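Local coordinates for protein inositol 2-dehydrogenase (Sinorhizobium meliloti, PDB 4HKT) that oxidises myo-inositol to 2-keto-myo-inositol (scyllo-inosose) with NAD+ as the hydride acceptor, the first step of myo-inositol degradation, at residues G185-V197 and A317-I330. Sequence-based numbering, arbitrary orientation.
Sequences GEEPVSVTATAAV and AAVRSVAEKRQISI
Val191 and Ile328 pair through both backbone polar groups: Val191 N gives its hydrogen to Ile328 O at 2.9 Å, and Ile328 N returns a bond to Val191 O. Two residues along, Ile330 N donates to Val189 O at 2.8 Å, beside the classic bulge that Val189 and Ser190 form against Gln217. Where this short antiparallel pairing ends, Ser321 takes over from the helix. Its hydroxyl, anti to the backbone N (chi1 177°), is turned to the strand and accepts from Ala193 N at 3.0 Å, while giving its own proton to Arg326 O at 2.7 Å; one oxygen thus serves the strand and the turn after the helix. With an alanine here the Ala193 amide and the Arg326 carbonyl would probably both lose this partner, and the turn would be less firmly tied to the strand. A water donates to both Ala193 O (2.7 Å) and Ser321 O, satisfying the strand's next carbonyl on this side. At the other end, a second water bonds Ser190 OG and, weakly, Gln327 OE1; the extended Gln327 chain reaches along the strand to lay OE1 3.5 Å from Ser190 CB. The helix-facing side is apolar: Val191 spreads its methyls, CG1 over Ala318 and CG2 against both Ala317 CB and Ile330 CD1, while Val322 CG2 sits 3.8 Å from Ala193 CB and also touches Ala195 CB. On the other face, Thr192 packs on Thr192 of the second subunit. Helix segment 317-324 crosses strand 188-196 at 62°, and the chain turns back to add 328-329 as the outermost strand of the sheet within this chain, completing the alpha/beta C-terminal domain of the Gfo/Idh/MocA fold, whose other sheet face packs against a second subunit.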
loop_
_atom_site.group_PDB
_atom_site.type_symbol
_atom_site.label_atom_id
_atom_site.label_comp_id
_atom_site.label_asym_id
_atom_site.label_seq_id
_atom_site.Cartn_x
_atom_site.Cartn_y
_atom_site.Cartn_z
ATOM N N GLY B 185 -4.875 -25.922 -9.434
ATOM C CA GLY B 185 -5.595 -27.090 -8.929
ATOM C C GLY B 185 -5.851 -28.173 -9.970
ATOM O O GLY B 185 -6.365 -29.235 -9.639
ATOM N N GLU B 186 -5.491 -27.920 -11.220
ATOM C CA GLU B 186 -5.750 -28.864 -12.309
ATOM C C GLU B 186 -4.540 -28.875 -13.159
ATOM O O GLU B 186 -3.767 -27.929 -13.121
ATOM C CB GLU B 186 -6.899 -28.405 -13.189
ATOM C CG GLU B 186 -8.212 -28.357 -12.499
ATOM C CD GLU B 186 -9.315 -27.841 -13.394
ATOM O OE1 GLU B 186 -9.073 -27.480 -14.597
ATOM O OE2 GLU B 186 -10.442 -27.794 -12.859
ATOM N N GLU B 187 -4.378 -29.921 -13.951
ATOM C CA GLU B 187 -3.218 -30.020 -14.807
ATOM C C GLU B 187 -3.342 -29.108 -16.026
ATOM O O GLU B 187 -4.321 -29.207 -16.765
ATOM C CB GLU B 187 -3.036 -31.455 -15.313
ATOM C CG GLU B 187 -2.651 -32.475 -14.257
ATOM C CD GLU B 187 -1.318 -32.161 -13.598
ATOM O OE1 GLU B 187 -0.476 -31.458 -14.225
ATOM O OE2 GLU B 187 -1.132 -32.613 -12.452
ATOM N N PRO B 188 -2.309 -28.297 -16.309
ATOM C CA PRO B 188 -2.177 -27.778 -17.681
ATOM C C PRO B 188 -2.070 -28.871 -18.746
ATOM O O PRO B 188 -1.288 -29.840 -18.570
ATOM C CB PRO B 188 -0.853 -26.991 -17.632
ATOM C CG PRO B 188 -0.641 -26.667 -16.195
ATOM C CD PRO B 188 -1.250 -27.802 -15.422
ATOM N N VAL B 189 -2.746 -28.666 -19.866
ATOM C CA VAL B 189 -2.757 -29.581 -20.993
ATOM C C VAL B 189 -2.109 -29.004 -22.255
ATOM O O VAL B 189 -1.870 -29.757 -23.224
ATOM C CB VAL B 189 -4.176 -30.085 -21.332
ATOM C CG1 VAL B 189 -4.762 -30.816 -20.125
ATOM C CG2 VAL B 189 -5.117 -28.972 -21.841
ATOM N N SER B 190 -1.820 -27.694 -22.222
ATOM C CA SER B 190 -1.246 -26.961 -23.307
ATOM C C SER B 190 -0.325 -25.839 -22.812
ATOM O O SER B 190 -0.565 -25.202 -21.784
ATOM C CB SER B 190 -2.322 -26.384 -24.233
ATOM O OG SER B 190 -2.993 -25.293 -23.622
ATOM N N VAL B 191 0.732 -25.620 -23.578
ATOM C CA VAL B 191 1.718 -24.577 -23.300
ATOM C C VAL B 191 1.985 -23.753 -24.549
ATOM O O VAL B 191 2.211 -24.306 -25.605
ATOM C CB VAL B 191 3.026 -25.197 -22.849
ATOM C CG1 VAL B 191 4.052 -24.108 -22.553
ATOM C CG2 VAL B 191 2.783 -26.021 -21.611
ATOM N N THR B 192 1.934 -22.442 -24.428
ATOM C CA THR B 192 2.397 -21.607 -25.510
ATOM C C THR B 192 3.306 -20.532 -24.924
ATOM O O THR B 192 3.063 -20.006 -23.813
ATOM C CB THR B 192 1.216 -21.078 -26.372
ATOM O OG1 THR B 192 1.723 -20.597 -27.637
ATOM C CG2 THR B 192 0.472 -20.019 -25.653
ATOM N N ALA B 193 4.390 -20.253 -25.632
ATOM C CA ALA B 193 5.460 -19.440 -25.061
ATOM C C ALA B 193 6.163 -18.585 -26.085
ATOM O O ALA B 193 6.174 -18.894 -27.278
ATOM C CB ALA B 193 6.496 -20.328 -24.420
ATOM N N THR B 194 6.709 -17.483 -25.601
ATOM C CA THR B 194 7.559 -16.636 -26.424
ATOM C C THR B 194 8.832 -16.380 -25.647
ATOM O O THR B 194 8.851 -16.470 -24.423
ATOM C CB THR B 194 6.897 -15.299 -26.738
ATOM O OG1 THR B 194 6.533 -14.665 -25.518
ATOM C CG2 THR B 194 5.644 -15.497 -27.624
ATOM N N ALA B 195 9.878 -15.986 -26.359
ATOM C CA ALA B 195 11.184 -15.758 -25.728
ATOM C C ALA B 195 12.035 -14.787 -26.541
ATOM O O ALA B 195 11.832 -14.608 -27.741
ATOM C CB ALA B 195 11.935 -17.072 -25.586
ATOM N N ALA B 196 12.977 -14.165 -25.859
ATOM C CA ALA B 196 13.939 -13.301 -26.498
ATOM C C ALA B 196 15.190 -13.145 -25.578
ATOM O O ALA B 196 15.200 -13.542 -24.397
ATOM C CB ALA B 196 13.333 -11.933 -26.749
ATOM N N VAL B 197 16.176 -12.495 -26.172
ATOM C CA VAL B 197 17.391 -12.040 -25.524
ATOM C C VAL B 197 17.345 -10.535 -25.545
ATOM O O VAL B 197 17.623 -9.916 -26.563
ATOM C CB VAL B 197 18.606 -12.548 -26.310
ATOM C CG1 VAL B 197 19.923 -12.092 -25.673
ATOM C CG2 VAL B 197 18.541 -14.059 -26.367
ATOM N N ALA B 317 7.815 -28.563 -23.119
ATOM C CA ALA B 317 6.777 -28.057 -23.981
ATOM C C ALA B 317 6.979 -26.581 -24.283
ATOM O O ALA B 317 6.797 -26.187 -25.426
ATOM C CB ALA B 317 5.378 -28.321 -23.405
ATOM N N ALA B 318 7.354 -25.764 -23.284
ATOM C CA ALA B 318 7.669 -24.358 -23.564
ATOM C C ALA B 318 8.790 -24.154 -24.580
ATOM O O ALA B 318 8.682 -23.281 -25.415
ATOM C CB ALA B 318 7.961 -23.544 -22.289
ATOM N N VAL B 319 9.847 -24.949 -24.496
ATOM C CA VAL B 319 10.979 -24.870 -25.408
ATOM C C VAL B 319 10.516 -25.148 -26.849
ATOM O O VAL B 319 10.860 -24.384 -27.754
ATOM C CB VAL B 319 12.085 -25.879 -24.983
ATOM C CG1 VAL B 319 13.255 -25.926 -25.955
ATOM C CG2 VAL B 319 12.669 -25.546 -23.585
ATOM N N ARG B 320 9.751 -26.222 -27.035
ATOM C CA ARG B 320 9.170 -26.593 -28.344
ATOM C C ARG B 320 8.233 -25.538 -28.861
ATOM O O ARG B 320 8.272 -25.208 -30.043
ATOM C CB ARG B 320 8.417 -27.929 -28.283
ATOM C CG ARG B 320 9.273 -29.187 -28.167
ATOM C CD ARG B 320 8.422 -30.452 -28.335
ATOM N NE ARG B 320 7.649 -30.435 -29.590
ATOM C CZ ARG B 320 6.561 -31.159 -29.854
ATOM N NH1 ARG B 320 6.008 -31.974 -28.956
ATOM N NH2 ARG B 320 5.983 -31.031 -31.036
ATOM N N SER B 321 7.422 -24.965 -27.982
ATOM C CA SER B 321 6.474 -23.955 -28.384
ATOM C C SER B 321 7.195 -22.722 -28.990
ATOM O O SER B 321 6.777 -22.203 -30.042
ATOM C CB SER B 321 5.645 -23.476 -27.207
ATOM O OG SER B 321 4.779 -22.445 -27.647
ATOM N N VAL B 322 8.277 -22.278 -28.338
ATOM C CA VAL B 322 9.015 -21.161 -28.849
ATOM C C VAL B 322 9.607 -21.530 -30.208
ATOM O O VAL B 322 9.499 -20.752 -31.146
ATOM C CB VAL B 322 10.140 -20.710 -27.935
ATOM C CG1 VAL B 322 10.974 -19.655 -28.652
ATOM C CG2 VAL B 322 9.613 -20.123 -26.629
ATOM N N ALA B 323 10.211 -22.711 -30.312
ATOM C CA ALA B 323 10.863 -23.114 -31.566
ATOM C C ALA B 323 9.892 -23.333 -32.713
ATOM O O ALA B 323 10.206 -22.974 -33.824
ATOM C CB ALA B 323 11.694 -24.347 -31.354
ATOM N N GLU B 324 8.715 -23.897 -32.433
ATOM C CA GLU B 324 7.751 -24.273 -33.462
ATOM C C GLU B 324 6.674 -23.215 -33.679
ATOM O O GLU B 324 5.879 -23.343 -34.571
ATOM C CB GLU B 324 7.092 -25.607 -33.087
ATOM C CG GLU B 324 8.074 -26.760 -33.129
ATOM C CD GLU B 324 7.534 -28.088 -32.621
ATOM O OE1 GLU B 324 6.316 -28.344 -32.696
ATOM O OE2 GLU B 324 8.361 -28.892 -32.140
ATOM N N LYS B 325 6.676 -22.174 -32.863
ATOM C CA LYS B 325 5.716 -21.081 -32.939
ATOM C C LYS B 325 4.253 -21.541 -32.810
ATOM O O LYS B 325 3.360 -20.984 -33.446
ATOM C CB LYS B 325 5.935 -20.291 -34.246
ATOM C CG LYS B 325 7.315 -19.670 -34.337
ATOM C CD LYS B 325 7.356 -18.687 -35.492
ATOM C CE LYS B 325 8.691 -17.987 -35.568
ATOM N NZ LYS B 325 9.648 -18.841 -36.303
ATOM N N ARG B 326 4.024 -22.546 -31.977
ATOM C CA ARG B 326 2.690 -23.023 -31.741
ATOM C C ARG B 326 2.507 -23.560 -30.331
ATOM O O ARG B 326 3.466 -23.818 -29.601
ATOM C CB ARG B 326 2.329 -24.078 -32.746
ATOM C CG ARG B 326 3.243 -25.274 -32.808
ATOM C CD ARG B 326 2.584 -26.418 -33.594
ATOM N NE ARG B 326 2.234 -25.984 -34.945
ATOM C CZ ARG B 326 1.003 -25.754 -35.431
ATOM N NH1 ARG B 326 -0.105 -25.951 -34.706
ATOM N NH2 ARG B 326 0.885 -25.320 -36.682
ATOM N N GLN B 327 1.251 -23.774 -30.003
ATOM C CA GLN B 327 0.854 -24.343 -28.770
ATOM C C GLN B 327 1.255 -25.837 -28.765
ATOM O O GLN B 327 1.109 -26.514 -29.753
ATOM C CB GLN B 327 -0.654 -24.173 -28.647
ATOM C CG GLN B 327 -1.201 -24.145 -27.254
ATOM C CD GLN B 327 -2.722 -23.964 -27.277
ATOM O OE1 GLN B 327 -3.441 -24.930 -27.227
ATOM N NE2 GLN B 327 -3.183 -22.751 -27.496
ATOM N N ILE B 328 1.810 -26.298 -27.658
ATOM C CA ILE B 328 2.256 -27.667 -27.509
ATOM C C ILE B 328 1.417 -28.345 -26.448
ATOM O O ILE B 328 1.303 -27.851 -25.325
ATOM C CB ILE B 328 3.739 -27.765 -27.123
ATOM C CG1 ILE B 328 4.604 -27.070 -28.164
ATOM C CG2 ILE B 328 4.167 -29.246 -26.970
ATOM C CD1 ILE B 328 4.643 -27.737 -29.541
ATOM N N SER B 329 0.843 -29.492 -26.785
ATOM C CA SER B 329 -0.045 -30.174 -25.855
ATOM C C SER B 329 0.798 -31.102 -24.981
ATOM O O SER B 329 1.865 -31.547 -25.385
ATOM C CB SER B 329 -1.158 -30.917 -26.611
ATOM O OG SER B 329 -0.535 -31.826 -27.490
ATOM N N ILE B 330 0.354 -31.319 -23.751
ATOM C CA ILE B 330 1.103 -32.096 -22.774
ATOM C C ILE B 330 0.544 -33.501 -22.801
ATOM O O ILE B 330 -0.652 -33.681 -22.739
ATOM C CB ILE B 330 0.950 -31.541 -21.358
ATOM C CG1 ILE B 330 1.586 -30.157 -21.265
ATOM C CG2 ILE B 330 1.563 -32.490 -20.326
ATOM C CD1 ILE B 330 3.085 -30.137 -21.500
HETATM O O HOH W 1 -5.476 -25.205 -24.544
HETATM O O HOH W 2 5.185 -19.813 -29.658
#